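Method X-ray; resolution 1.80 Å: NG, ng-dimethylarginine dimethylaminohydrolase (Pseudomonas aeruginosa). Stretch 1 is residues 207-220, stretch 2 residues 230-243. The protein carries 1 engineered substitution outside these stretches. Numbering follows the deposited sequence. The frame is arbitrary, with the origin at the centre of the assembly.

Stretch 1 207-220: IWVNERVIMPAGYP
Stretch 2, residues 230-243: GYRVIEVDTSEYRK

Two parallel strands, 212-216 and 232-236, form the contact between the stretches, and apolar side chains on both faces of the pair make its centre. On one face Ile214 lies beside Ile234, CG1 of the former 4.1 Å from CD1 of the latter; both are m at chi1 and t at chi2. CG2 of Ile214 also reaches CG2 of Val236 (chi1 t) at 4.2 Å, and CD1 of Ile234 lies 4.2 Å from CB of Arg212. The other face carries the Val213-Val233 pair (both chi1 t) and, one step on, Met215 and Glu235 (m, t), CG to CG 4.0 Å. Met215 (p, t, m) reaches across toward the second strand, its SD 3.5 Å from CG1 of Val233. CG2 of Val213 sits over one face of the Tyr231 ring (m, chi2 -74°), 3.7 Å from CG and 4.2 Å from the ring centroid, a CH-pi contact. The ring also meets Trp208 (t, chi2 92°): CD1 of Trp208 is 3.6 Å from CE1 of Tyr231, with the planes at 82°.

The backbones run in the same direction, axes 23° apart and 4.6 Å at closest approach; phi is -65 to -139°, psi 108 to 161°. Arg212 pairs with Arg232, Val213 with Val233, Ile214 with Ile234, Met215 with Glu235 and Pro216 with Val236, at CA-CA distances of 4.5, 4.9, 4.8, 5.2 and 5.1 Å. In the staggered ladder, odd residues of the first stretch bond to even residues of the second. Arg232 N donates to Glu211 O (3.1 Å), Val213 N to Arg232 O (2.9 Å), Ile234 N to Val213 O (2.9 Å), Met215 N to Ile234 O (3.0 Å), Val236 N to Met215 O (2.9 Å) and Ala217 N to Val236 O (3.0 Å). The last is the most bent, at 141°. Pro216, lacking an amide hydrogen, sits where this ladder uses no N; its CA, like those of Arg212 and Ile214, makes a CA-H...O contact, here with Val236 O at 3.3 Å.

Before strand 212-216, a type I' turn from Val209 to Arg212 carries Asn210 (phi/psi 55/45) and Glu211 (79/-1; rotamer m, m). It joins the strand to 207-209, and Val209 N to Arg212 O (2.9 Å) and Arg212 N to Val209 O (3.1 Å) close the hairpin. Trp208 NE1 donates to Glu211 OE1 (3.0 Å); the same oxygen lies at the edge of the Tyr231 ring, 3.6 Å from CE1. Arg212 (chi1 -22°, then m, t) donates from NH2 to Asn210 O (2.9 Å), its NE and NH1 bonded elsewhere in the structure. Its NE lies over one face of the exposed Arg232 guanidinium (m, t, p), 4.0 Å from NH1, a like-charge contact, not an attraction.

At the other end water mediates. Water 1 donates to Pro216 O (2.8 Å) and Glu235 OE1 (2.7 Å) and accepts from Tyr219 N (2.8 Å). Water 3 links Gly218 N (2.7 Å) to Glu235 OE1 (2.5 Å), while water 2 links Ala217 O (2.9 Å) to Thr238 N (3.1 Å). Beyond Thr238, the N-cap of the helix beginning at Ser239, Arg242 extends t, t, t, and Tyr219 OH (m, chi2 98°) lies over its guanidinium face, 3.7 Å from Arg242 CD.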

ATOM      1  N   ILE A 207      -6.575   5.036  -1.808  1.00 11.46           N
ATOM      2  CA  ILE A 207      -5.420   5.761  -2.358  1.00 10.48           C
ATOM      3  C   ILE A 207      -5.741   7.074  -3.041  1.00 11.74           C
ATOM      4  O   ILE A 207      -6.610   7.171  -3.892  1.00 12.05           O
ATOM      5  CB  ILE A 207      -4.601   4.907  -3.362  1.00 10.35           C
ATOM      6  CG1 ILE A 207      -5.502   4.328  -4.455  1.00  8.57           C
ATOM      7  CG2 ILE A 207      -3.818   3.824  -2.624  1.00  8.95           C
ATOM      8  CD1 ILE A 207      -4.718   3.495  -5.507  1.00 10.11           C
ATOM      9  N   TRP A 208      -4.995   8.106  -2.654  1.00 12.17           N
ATOM     10  CA  TRP A 208      -5.078   9.391  -3.307  1.00 12.58           C
ATOM     11  C   TRP A 208      -4.141   9.267  -4.506  1.00 12.13           C
ATOM     12  O   TRP A 208      -3.014   8.773  -4.363  1.00 12.09           O
ATOM     13  CB  TRP A 208      -4.567  10.505  -2.392  1.00 12.61           C
ATOM     14  CG  TRP A 208      -4.479  11.861  -3.038  1.00 13.31           C
ATOM     15  CD1 TRP A 208      -5.469  12.816  -3.028  1.00 12.56           C
ATOM     16  CD2 TRP A 208      -3.394  12.402  -3.773  1.00 12.47           C
ATOM     17  NE1 TRP A 208      -5.047  13.924  -3.723  1.00 14.44           N
ATOM     18  CE2 TRP A 208      -3.762  13.707  -4.173  1.00 14.14           C
ATOM     19  CE3 TRP A 208      -2.122  11.929  -4.125  1.00 13.83           C
ATOM     20  CZ2 TRP A 208      -2.922  14.526  -4.934  1.00 13.99           C
ATOM     21  CZ3 TRP A 208      -1.272  12.753  -4.865  1.00 14.27           C
ATOM     22  CH2 TRP A 208      -1.668  14.043  -5.254  1.00 15.51           C
ATOM     23  N   VAL A 209      -4.605   9.687  -5.679  1.00 12.72           N
ATOM     24  CA  VAL A 209      -3.761   9.743  -6.875  1.00 12.30           C
ATOM     25  C   VAL A 209      -4.183  11.000  -7.651  1.00 12.32           C
ATOM     26  O   VAL A 209      -5.221  11.019  -8.326  1.00 12.31           O
ATOM     27  CB  VAL A 209      -3.951   8.524  -7.848  1.00 12.27           C
ATOM     28  CG1 VAL A 209      -2.920   8.606  -8.984  1.00 11.34           C
ATOM     29  CG2 VAL A 209      -3.820   7.159  -7.152  1.00 12.94           C
ATOM     30  N   ASN A 210      -3.420  12.073  -7.543  1.00 12.23           N
ATOM     31  CA  ASN A 210      -3.698  13.266  -8.328  1.00 13.34           C
ATOM     32  C   ASN A 210      -5.120  13.853  -8.204  1.00 13.14           C
ATOM     33  O   ASN A 210      -5.774  14.234  -9.190  1.00 12.87           O
ATOM     34  CB  ASN A 210      -3.339  12.976  -9.795  1.00 13.21           C
ATOM     35  CG  ASN A 210      -1.836  12.725  -9.976  1.00 13.60           C
ATOM     36  OD1 ASN A 210      -1.046  12.964  -9.059  1.00 15.17           O
ATOM     37  ND2 ASN A 210      -1.432  12.252 -11.163  1.00 12.39           N
ATOM     38  N   GLU A 211      -5.577  13.935  -6.977  1.00 14.25           N
ATOM     39  CA  GLU A 211      -6.893  14.490  -6.620  1.00 14.91           C
ATOM     40  C   GLU A 211      -8.073  13.549  -6.840  1.00 14.80           C
ATOM     41  O   GLU A 211      -9.214  13.906  -6.553  1.00 15.50           O
ATOM     42  CB  GLU A 211      -7.136  15.896  -7.169  1.00 16.59           C
ATOM     43  CG  GLU A 211      -6.117  16.973  -6.783  1.00 19.01           C
ATOM     44  CD  GLU A 211      -5.703  17.101  -5.312  1.00 22.98           C
ATOM     45  OE1 GLU A 211      -6.348  16.574  -4.380  1.00 19.65           O
ATOM     46  OE2 GLU A 211      -4.649  17.769  -5.109  1.00 25.93           O
ATOM     47  N   ARG A 212      -7.805  12.343  -7.347  1.00 14.07           N
ATOM     48  CA  ARG A 212      -8.793  11.278  -7.439  1.00 13.91           C
ATOM     49  C   ARG A 212      -8.547  10.435  -6.191  1.00 13.09           C
ATOM     50  O   ARG A 212      -7.408  10.425  -5.680  1.00 12.82           O
ATOM     51  CB  ARG A 212      -8.578  10.347  -8.641  1.00 14.28           C
ATOM     52  CG  ARG A 212      -7.752  10.934  -9.808  1.00 21.03           C
ATOM     53  CD  ARG A 212      -8.559  11.712 -10.733  1.00 20.81           C
ATOM     54  NE  ARG A 212      -8.147  12.100 -12.083  1.00 18.96           N
ATOM     55  CZ  ARG A 212      -7.313  12.982 -12.634  1.00 18.29           C
ATOM     56  NH1 ARG A 212      -7.357  13.056 -13.963  1.00 17.61           N
ATOM     57  NH2 ARG A 212      -6.406  13.730 -11.977  1.00 17.51           N
ATOM     58  N   VAL A 213      -9.558   9.758  -5.679  1.00 11.52           N
ATOM     59  CA  VAL A 213      -9.322   8.855  -4.553  1.00 11.12           C
ATOM     60  C   VAL A 213      -9.968   7.542  -4.967  1.00 12.33           C
ATOM     61  O   VAL A 213     -11.180   7.482  -5.242  1.00 13.18           O
ATOM     62  CB  VAL A 213      -9.825   9.328  -3.185  1.00 12.13           C
ATOM     63  CG1 VAL A 213      -9.791   8.150  -2.207  1.00  9.40           C
ATOM     64  CG2 VAL A 213      -8.953  10.432  -2.606  1.00  9.94           C
ATOM     65  N   ILE A 214      -9.154   6.497  -5.064  1.00 11.64           N
ATOM     66  CA  ILE A 214      -9.651   5.181  -5.468  1.00 11.19           C
ATOM     67  C   ILE A 214      -9.947   4.385  -4.204  1.00 10.53           C
ATOM     68  O   ILE A 214      -9.083   4.295  -3.315  1.00 10.14           O
ATOM     69  CB  ILE A 214      -8.651   4.461  -6.385  1.00 11.89           C
ATOM     70  CG1 ILE A 214      -8.543   5.220  -7.727  1.00 14.79           C
ATOM     71  CG2 ILE A 214      -9.108   3.027  -6.645  1.00 13.08           C
ATOM     72  CD1 ILE A 214      -7.424   4.739  -8.643  1.00 16.29           C
ATOM     73  N   MET A 215     -11.154   3.846  -4.079  1.00 10.07           N
ATOM     74  CA  MET A 215     -11.520   3.149  -2.848  1.00 10.18           C
ATOM     75  C   MET A 215     -12.314   1.897  -3.203  1.00 11.19           C
ATOM     76  O   MET A 215     -12.843   1.803  -4.328  1.00 11.88           O
ATOM     77  CB  MET A 215     -12.401   4.071  -1.969  1.00 10.87           C
ATOM     78  CG  MET A 215     -13.778   4.258  -2.588  1.00 10.92           C
ATOM     79  SD  MET A 215     -14.928   5.254  -1.568  1.00 11.43           S
ATOM     80  CE  MET A 215     -15.001   4.236  -0.142  1.00  9.25           C
ATOM     81  N   PRO A 216     -12.403   0.952  -2.270  1.00 11.78           N
ATOM     82  CA  PRO A 216     -13.197  -0.270  -2.483  1.00 12.15           C
ATOM     83  C   PRO A 216     -14.683   0.077  -2.614  1.00 13.15           C
ATOM     84  O   PRO A 216     -15.207   0.998  -1.940  1.00 13.01           O
ATOM     85  CB  PRO A 216     -12.962  -1.082  -1.208  1.00 11.90           C
ATOM     86  CG  PRO A 216     -12.519  -0.096  -0.177  1.00 13.23           C
ATOM     87  CD  PRO A 216     -11.774   0.973  -0.937  1.00 12.12           C
ATOM     88  N   ALA A 217     -15.363  -0.647  -3.495  1.00 12.92           N
ATOM     89  CA  ALA A 217     -16.798  -0.426  -3.698  1.00 13.79           C
ATOM     90  C   ALA A 217     -17.570  -1.120  -2.569  1.00 14.71           C
ATOM     91  O   ALA A 217     -17.114  -2.148  -2.073  1.00 14.68           O
ATOM     92  CB  ALA A 217     -17.226  -0.983  -5.028  1.00 14.04           C
ATOM     93  N   GLY A 218     -18.708  -0.546  -2.170  1.00 14.94           N
ATOM     94  CA  GLY A 218     -19.519  -1.127  -1.109  1.00 14.83           C
ATOM     95  C   GLY A 218     -19.379  -0.519   0.279  1.00 15.39           C
ATOM     96  O   GLY A 218     -19.800  -1.125   1.272  1.00 15.87           O
ATOM     97  N   TYR A 219     -18.812   0.681   0.374  1.00 14.07           N
ATOM     98  CA  TYR A 219     -18.584   1.364   1.654  1.00 14.40           C
ATOM     99  C   TYR A 219     -19.113   2.788   1.504  1.00 13.96           C
ATOM    100  O   TYR A 219     -18.381   3.753   1.358  1.00 14.20           O
ATOM    101  CB  TYR A 219     -17.087   1.265   2.027  1.00 13.99           C
ATOM    102  CG  TYR A 219     -16.648  -0.200   2.119  1.00 14.57           C
ATOM    103  CD1 TYR A 219     -15.993  -0.826   1.063  1.00 15.80           C
ATOM    104  CD2 TYR A 219     -16.946  -0.970   3.246  1.00 15.26           C
ATOM    105  CE1 TYR A 219     -15.628  -2.172   1.152  1.00 15.49           C
ATOM    106  CE2 TYR A 219     -16.582  -2.298   3.332  1.00 16.01           C
ATOM    107  CZ  TYR A 219     -15.917  -2.900   2.284  1.00 14.44           C
ATOM    108  OH  TYR A 219     -15.568  -4.234   2.395  1.00 13.67           O
ATOM    109  N   PRO A 220     -20.438   2.920   1.518  1.00 14.81           N
ATOM    110  CA  PRO A 220     -21.076   4.220   1.279  1.00 14.98           C
ATOM    111  C   PRO A 220     -20.815   5.343   2.269  1.00 15.67           C
ATOM    112  O   PRO A 220     -20.772   6.502   1.831  1.00 15.15           O
ATOM    113  CB  PRO A 220     -22.582   3.905   1.221  1.00 13.99           C
ATOM    114  CG  PRO A 220     -22.761   2.499   1.634  1.00 15.42           C
ATOM    115  CD  PRO A 220     -21.414   1.832   1.727  1.00 15.14           C
ATOM    116  N   GLY A 230     -13.862  17.018  -1.443  1.00 20.44           N
ATOM    117  CA  GLY A 230     -13.567  17.621  -2.731  1.00 19.36           C
ATOM    118  C   GLY A 230     -12.862  16.724  -3.730  1.00 18.82           C
ATOM    119  O   GLY A 230     -12.560  17.145  -4.846  1.00 18.80           O
ATOM    120  N   TYR A 231     -12.591  15.487  -3.329  1.00 18.08           N
ATOM    121  CA  TYR A 231     -11.915  14.534  -4.194  1.00 17.53           C
ATOM    122  C   TYR A 231     -12.852  13.861  -5.196  1.00 17.83           C
ATOM    123  O   TYR A 231     -14.019  13.656  -4.915  1.00 17.48           O
ATOM    124  CB  TYR A 231     -11.275  13.430  -3.354  1.00 16.85           C
ATOM    125  CG  TYR A 231     -10.290  13.919  -2.318  1.00 15.35           C
ATOM    126  CD1 TYR A 231      -9.041  14.356  -2.688  1.00 14.19           C
ATOM    127  CD2 TYR A 231     -10.624  13.932  -0.971  1.00 15.57           C
ATOM    128  CE1 TYR A 231      -8.118  14.806  -1.740  1.00 15.59           C
ATOM    129  CE2 TYR A 231      -9.734  14.374  -0.016  1.00 14.87           C
ATOM    130  CZ  TYR A 231      -8.481  14.804  -0.405  1.00 14.81           C
ATOM    131  OH  TYR A 231      -7.610  15.234   0.567  1.00 17.25           O
ATOM    132  N   ARG A 232     -12.309  13.491  -6.355  1.00 18.14           N
ATOM    133  CA  ARG A 232     -13.082  12.731  -7.329  1.00 19.06           C
ATOM    134  C   ARG A 232     -12.979  11.277  -6.890  1.00 18.56           C
ATOM    135  O   ARG A 232     -11.914  10.677  -7.015  1.00 17.79           O
ATOM    136  CB  ARG A 232     -12.514  12.865  -8.736  1.00 20.36           C
ATOM    137  CG  ARG A 232     -12.666  14.256  -9.306  1.00 25.95           C
ATOM    138  CD  ARG A 232     -12.087  14.408 -10.709  1.00 30.41           C
ATOM    139  NE  ARG A 232     -12.724  13.517 -11.671  1.00 33.06           N
ATOM    140  CZ  ARG A 232     -12.341  13.423 -12.934  1.00 36.23           C
ATOM    141  NH1 ARG A 232     -11.340  14.159 -13.394  1.00 34.91           N
ATOM    142  NH2 ARG A 232     -12.971  12.592 -13.761  1.00 40.08           N
ATOM    143  N   VAL A 233     -14.074  10.723  -6.370  1.00 17.40           N
ATOM    144  CA  VAL A 233     -14.006   9.355  -5.872  1.00 16.90           C
ATOM    145  C   VAL A 233     -14.340   8.299  -6.920  1.00 17.19           C
ATOM    146  O   VAL A 233     -15.345   8.386  -7.636  1.00 17.44           O
ATOM    147  CB  VAL A 233     -14.841   9.193  -4.589  1.00 17.50           C
ATOM    148  CG1 VAL A 233     -14.709   7.782  -3.994  1.00 16.98           C
ATOM    149  CG2 VAL A 233     -14.445  10.252  -3.576  1.00 17.96           C
ATOM    150  N   ILE A 234     -13.461   7.305  -7.014  1.00 15.33           N
ATOM    151  CA  ILE A 234     -13.645   6.192  -7.939  1.00 15.80           C
ATOM    152  C   ILE A 234     -13.804   4.915  -7.121  1.00 14.84           C
ATOM    153  O   ILE A 234     -12.934   4.610  -6.318  1.00 16.11           O
ATOM    154  CB  ILE A 234     -12.446   6.043  -8.884  1.00 15.08           C
ATOM    155  CG1 ILE A 234     -12.176   7.356  -9.624  1.00 17.36           C
ATOM    156  CG2 ILE A 234     -12.693   4.882  -9.853  1.00 16.03           C
ATOM    157  CD1 ILE A 234     -10.852   7.351 -10.396  1.00 17.01           C
ATOM    158  N   GLU A 235     -14.898   4.178  -7.311  1.00 14.22           N
ATOM    159  CA  GLU A 235     -15.106   2.952  -6.544  1.00 13.18           C
ATOM    160  C   GLU A 235     -14.769   1.740  -7.393  1.00 13.15           C
ATOM    161  O   GLU A 235     -15.228   1.636  -8.544  1.00 11.30           O
ATOM    162  CB  GLU A 235     -16.571   2.820  -6.074  1.00 14.19           C
ATOM    163  CG  GLU A 235     -16.971   3.846  -5.032  1.00 16.55           C
ATOM    164  CD  GLU A 235     -18.476   3.813  -4.746  1.00 19.99           C
ATOM    165  OE1 GLU A 235     -18.920   3.231  -3.741  1.00 22.20           O
ATOM    166  OE2 GLU A 235     -19.214   4.389  -5.551  1.00 21.20           O
ATOM    167  N   VAL A 236     -13.951   0.850  -6.836  1.00 12.18           N
ATOM    168  CA  VAL A 236     -13.550  -0.378  -7.527  1.00 12.63           C
ATOM    169  C   VAL A 236     -13.795  -1.566  -6.605  1.00 12.67           C
ATOM    170  O   VAL A 236     -13.315  -1.581  -5.475  1.00 10.93           O
ATOM    171  CB  VAL A 236     -12.040  -0.368  -7.916  1.00 12.07           C
ATOM    172  CG1 VAL A 236     -11.629  -1.719  -8.504  1.00 13.93           C
ATOM    173  CG2 VAL A 236     -11.745   0.715  -8.917  1.00 12.87           C
ATOM    174  N   ASP A 237     -14.519  -2.582  -7.072  1.00 13.26           N
ATOM    175  CA  ASP A 237     -14.762  -3.729  -6.178  1.00 13.29           C
ATOM    176  C   ASP A 237     -13.476  -4.531  -6.029  1.00 13.13           C
ATOM    177  O   ASP A 237     -12.896  -4.935  -7.036  1.00 11.55           O
ATOM    178  CB  ASP A 237     -15.894  -4.594  -6.762  1.00 14.19           C
ATOM    179  CG  ASP A 237     -16.345  -5.732  -5.854  1.00 15.79           C
ATOM    180  OD1 ASP A 237     -15.919  -5.849  -4.678  1.00 12.63           O
ATOM    181  OD2 ASP A 237     -17.193  -6.550  -6.301  1.00 17.08           O
ATOM    182  N   THR A 238     -12.988  -4.714  -4.797  1.00 11.92           N
ATOM    183  CA  THR A 238     -11.766  -5.490  -4.566  1.00 11.81           C
ATOM    184  C   THR A 238     -12.036  -6.664  -3.618  1.00 11.90           C
ATOM    185  O   THR A 238     -11.153  -7.124  -2.900  1.00 13.41           O
ATOM    186  CB  THR A 238     -10.609  -4.642  -3.974  1.00 12.13           C
ATOM    187  OG1 THR A 238     -10.998  -4.053  -2.708  1.00 12.67           O
ATOM    188  CG2 THR A 238     -10.217  -3.473  -4.890  1.00 12.62           C
ATOM    189  N   SER A 239     -13.257  -7.171  -3.628  1.00 12.17           N
ATOM    190  CA  SER A 239     -13.653  -8.241  -2.724  1.00 12.22           C
ATOM    191  C   SER A 239     -12.737  -9.465  -2.749  1.00 11.71           C
ATOM    192  O   SER A 239     -12.533 -10.098  -1.716  1.00 10.95           O
ATOM    193  CB  SER A 239     -15.093  -8.670  -3.028  1.00 12.80           C
ATOM    194  OG  SER A 239     -15.142  -9.509  -4.170  1.00 14.60           O
ATOM    195  N   GLU A 240     -12.182  -9.807  -3.898  1.00 11.21           N
ATOM    196  CA  GLU A 240     -11.319 -10.996  -3.971  1.00 11.17           C
ATOM    197  C   GLU A 240      -9.973 -10.744  -3.294  1.00 11.78           C
ATOM    198  O   GLU A 240      -9.351 -11.681  -2.793  1.00 11.49           O
ATOM    199  CB  GLU A 240     -11.161 -11.452  -5.417  1.00 12.24           C
ATOM    200  CG  GLU A 240     -12.486 -11.868  -6.052  1.00 12.86           C
ATOM    201  CD  GLU A 240     -13.362 -12.728  -5.136  1.00 16.28           C
ATOM    202  OE1 GLU A 240     -13.105 -13.944  -4.941  1.00 16.96           O
ATOM    203  OE2 GLU A 240     -14.336 -12.158  -4.610  1.00 17.84           O
ATOM    204  N   TYR A 241      -9.548  -9.483  -3.249  1.00 11.16           N
ATOM    205  CA  TYR A 241      -8.284  -9.168  -2.560  1.00 11.71           C
ATOM    206  C   TYR A 241      -8.512  -9.033  -1.057  1.00 11.08           C
ATOM    207  O   TYR A 241      -7.626  -9.363  -0.259  1.00 10.01           O
ATOM    208  CB  TYR A 241      -7.596  -7.968  -3.216  1.00 12.07           C
ATOM    209  CG  TYR A 241      -7.354  -8.288  -4.674  1.00 11.23           C
ATOM    210  CD1 TYR A 241      -8.213  -7.831  -5.660  1.00 11.95           C
ATOM    211  CD2 TYR A 241      -6.293  -9.101  -5.043  1.00 12.19           C
ATOM    212  CE1 TYR A 241      -7.995  -8.156  -6.996  1.00 11.80           C
ATOM    213  CE2 TYR A 241      -6.055  -9.423  -6.361  1.00 10.61           C
ATOM    214  CZ  TYR A 241      -6.910  -8.963  -7.331  1.00 12.57           C
ATOM    215  OH  TYR A 241      -6.694  -9.297  -8.651  1.00  9.42           O
ATOM    216  N   ARG A 242      -9.699  -8.579  -0.660  1.00 11.80           N
ATOM    217  CA  ARG A 242     -10.072  -8.494   0.747  1.00 12.28           C
ATOM    218  C   ARG A 242      -9.938  -9.852   1.433  1.00 11.99           C
ATOM    219  O   ARG A 242      -9.519  -9.962   2.613  1.00 12.31           O
ATOM    220  CB  ARG A 242     -11.499  -7.921   0.901  1.00 12.06           C
ATOM    221  CG  ARG A 242     -11.973  -7.879   2.355  1.00 15.33           C
ATOM    222  CD  ARG A 242     -13.276  -7.099   2.517  1.00 19.23           C
ATOM    223  NE  ARG A 242     -13.856  -7.258   3.855  1.00 21.55           N
ATOM    224  CZ  ARG A 242     -14.877  -8.057   4.178  1.00 25.37           C
ATOM    225  NH1 ARG A 242     -15.482  -8.826   3.265  1.00 25.29           N
ATOM    226  NH2 ARG A 242     -15.301  -8.087   5.443  1.00 22.61           N
ATOM    227  N   LYS A 243     -10.253 -10.921   0.691  1.00 11.45           N
ATOM    228  CA  LYS A 243     -10.142 -12.282   1.197  1.00 11.53           C
ATOM    229  C   LYS A 243      -8.726 -12.647   1.627  1.00 11.18           C
ATOM    230  O   LYS A 243      -8.552 -13.511   2.480  1.00 11.26           O
ATOM    231  CB  LYS A 243     -10.588 -13.305   0.153  1.00 10.77           C
ATOM    232  CG  LYS A 243     -12.087 -13.305  -0.078  1.00 11.41           C
ATOM    233  CD  LYS A 243     -12.448 -14.164  -1.309  1.00 11.90           C
ATOM    234  CE  LYS A 243     -13.950 -14.143  -1.542  1.00 13.54           C
ATOM    235  NZ  LYS A 243     -14.275 -15.010  -2.724  1.00 15.26           N
TER
HETATM  236  O   HOH W   1     -17.600   2.415  -1.502  1.00 14.40           O
HETATM  237  O   HOH W   2     -15.039  -4.061  -2.590  1.00 15.73           O
HETATM  238  O   HOH W   3     -20.042   1.047  -3.932  1.00 23.88           O